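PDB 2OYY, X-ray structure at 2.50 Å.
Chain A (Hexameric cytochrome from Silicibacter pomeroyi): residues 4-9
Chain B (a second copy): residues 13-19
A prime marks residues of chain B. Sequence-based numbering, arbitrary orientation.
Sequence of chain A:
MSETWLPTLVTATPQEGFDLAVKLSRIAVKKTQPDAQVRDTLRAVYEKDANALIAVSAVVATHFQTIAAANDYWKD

Chain A 4-9: TWLPTL
Chain B, residues 13-19: TPQEGFD

Chain A residues 4-9 form an irregular segment with no helix or strand. Trp5 has phi/psi of -88/-34, and Leu6 opens to -115/79. Pro7 returns to -68/-48, Thr8 is extended at -152/168, and Leu9 lies at -104/-9. In chain B, Thr13′ is extended at -118/162 and leads into a helix that continues beyond Asp19′. Within the helix, Phe18′ N hydrogen-bonds to Pro14′ O at 2.9 Å, and Asp19′ N to Gln15′ O at 3.1 Å.

The register is set by two pairs. Leu6 CA lies 4.8 Å from Gln15′ CA, and Thr8 CA lies 6.0 Å from Pro14′ CA. The two stretches bury 425 Å², both sides summed.

Gln15′ is the most heavily covered residue. Its CA-to-CB bond points sideways, but chi1 of -155° (t), chi2 of 147° and chi3 of -46° bring its amide to the chain A backbone. Leu6 N donates a hydrogen bond to Gln15′ OE1, at 2.6 Å and an N-H...acceptor angle of 149°. Trp5 N is also near, 2.9 Å from Gln15′ OE1, but the angle is too poor for a hydrogen bond. Gln15′ OE1 also lies 3.3 Å from Thr4 C. Thr4 is modelled only to CB.

Trp5 takes chi1 of 55° (p) and chi2 of -86°. Its CA-to-CB bond is sideways, yet the indole reaches chain B. Gln15′ CD lies over one face of the ring. Trp5 CD1 is 3.0 Å from Gln15′ NE2. Trp5 NE1 is 3.1 Å from Gln15′ NE2, but both nitrogens are donors, so they do not hydrogen-bond.

The far end of the indole meets Phe18′, whose CA-to-CB bond points toward chain A, with chi1 of -163° (t) and chi2 of 92°. Trp5 CH2 is 3.6 Å from Phe18′ CB, which sits at the indole edge near its plane. The rings form an offset edge-to-face pair, the edge of Trp5 toward the face of Phe18′. The centroid of the Trp5 six-membered ring is 5.4 Å from that of Phe18′, and the planes meet at 88°.

The CA-to-CB bonds of Leu6 and Pro14′ point toward the opposing stretch. With Leu6 at chi1 -157° (t) and chi2 58° (p), its CD2 makes an apolar contact with Pro14′ CB at 4.1 Å. Pro14′ CD lies 3.4 Å from Pro7 O, and Pro14′ CG lies 3.9 Å from Thr8 CA. The CA-to-CB bonds of Pro7 and Thr8 point away, so their backbone atoms approach this ring most closely.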

# COMPACT_ATOMS: atom_id res chain seq x y z
N THR A 4 20.50 19.56 7.78
CA THR A 4 19.89 18.70 8.84
C THR A 4 18.39 18.96 9.07
O THR A 4 17.99 19.56 10.07
CB THR A 4 20.69 18.83 10.15
N TRP A 5 17.58 18.49 8.12
CA TRP A 5 16.11 18.58 8.17
C TRP A 5 15.44 17.39 8.90
O TRP A 5 14.40 17.57 9.54
CB TRP A 5 15.52 18.71 6.75
CG TRP A 5 15.96 17.59 5.84
CD1 TRP A 5 17.10 17.54 5.10
CD2 TRP A 5 15.28 16.36 5.62
NE1 TRP A 5 17.17 16.35 4.41
CE2 TRP A 5 16.06 15.60 4.71
CE3 TRP A 5 14.07 15.81 6.09
CZ2 TRP A 5 15.69 14.33 4.27
CZ3 TRP A 5 13.69 14.53 5.63
CH2 TRP A 5 14.50 13.81 4.74
N LEU A 6 16.01 16.19 8.79
CA LEU A 6 15.44 15.04 9.51
C LEU A 6 16.34 14.45 10.59
O LEU A 6 16.98 13.42 10.36
CB LEU A 6 14.95 13.95 8.55
CG LEU A 6 13.88 13.03 9.15
CD1 LEU A 6 12.63 13.81 9.60
CD2 LEU A 6 13.49 11.94 8.18
N PRO A 7 16.39 15.11 11.78
CA PRO A 7 17.27 14.69 12.87
C PRO A 7 16.85 13.35 13.48
O PRO A 7 17.70 12.47 13.67
CB PRO A 7 17.13 15.82 13.91
CG PRO A 7 15.83 16.46 13.62
CD PRO A 7 15.60 16.31 12.14
N THR A 8 15.55 13.22 13.77
CA THR A 8 15.00 12.01 14.37
C THR A 8 13.55 11.78 14.02
O THR A 8 12.86 12.66 13.49
CB THR A 8 15.05 12.04 15.92
OG1 THR A 8 14.41 13.23 16.38
CG2 THR A 8 16.49 11.94 16.46
N LEU A 9 13.09 10.57 14.34
CA LEU A 9 11.72 10.16 14.17
C LEU A 9 11.07 10.17 15.53
O LEU A 9 9.85 9.99 15.64
CB LEU A 9 11.66 8.74 13.63
CG LEU A 9 12.26 8.38 12.29
CD1 LEU A 9 12.09 6.86 12.11
CD2 LEU A 9 11.59 9.17 11.17
N THR B 13 21.98 8.42 10.01
CA THR B 13 20.86 9.22 10.50
C THR B 13 19.59 8.91 9.72
O THR B 13 19.68 8.34 8.65
CB THR B 13 21.15 10.75 10.43
OG1 THR B 13 21.48 11.13 9.08
CG2 THR B 13 22.28 11.14 11.38
N PRO B 14 18.41 9.27 10.27
CA PRO B 14 17.13 9.17 9.55
C PRO B 14 17.14 9.93 8.23
O PRO B 14 16.48 9.53 7.28
CB PRO B 14 16.15 9.84 10.51
CG PRO B 14 16.71 9.62 11.82
CD PRO B 14 18.19 9.78 11.63
N GLN B 15 17.88 11.02 8.18
CA GLN B 15 17.99 11.82 6.97
C GLN B 15 18.52 10.97 5.82
O GLN B 15 17.92 10.90 4.73
CB GLN B 15 18.90 13.00 7.23
CG GLN B 15 18.64 14.17 6.32
CD GLN B 15 18.89 15.50 6.99
OE1 GLN B 15 18.45 15.75 8.12
NE2 GLN B 15 19.58 16.39 6.29
N GLU B 16 19.65 10.32 6.07
CA GLU B 16 20.27 9.40 5.12
C GLU B 16 19.45 8.13 4.96
O GLU B 16 19.70 7.33 4.07
CB GLU B 16 21.68 9.03 5.57
CG GLU B 16 22.56 10.21 5.87
CD GLU B 16 23.86 9.79 6.49
OE1 GLU B 16 24.79 10.63 6.54
OE2 GLU B 16 23.96 8.60 6.91
N GLY B 17 18.49 7.93 5.85
CA GLY B 17 17.53 6.84 5.70
C GLY B 17 16.55 7.19 4.60
O GLY B 17 16.15 6.35 3.81
N PHE B 18 16.19 8.47 4.56
CA PHE B 18 15.18 8.95 3.64
C PHE B 18 15.78 9.07 2.25
O PHE B 18 15.10 8.79 1.26
CB PHE B 18 14.63 10.28 4.13
CG PHE B 18 13.32 10.65 3.50
CD1 PHE B 18 12.13 10.30 4.11
CD2 PHE B 18 13.29 11.36 2.32
CE1 PHE B 18 10.93 10.63 3.54
CE2 PHE B 18 12.09 11.70 1.74
CZ PHE B 18 10.91 11.35 2.34
N ASP B 19 17.05 9.47 2.18
CA ASP B 19 17.76 9.62 0.92
C ASP B 19 17.93 8.25 0.25
O ASP B 19 17.68 8.09 -0.96
CB ASP B 19 19.16 10.25 1.15
CG ASP B 19 19.11 11.78 1.44
OD1 ASP B 19 18.30 12.51 0.84
OD2 ASP B 19 19.92 12.24 2.26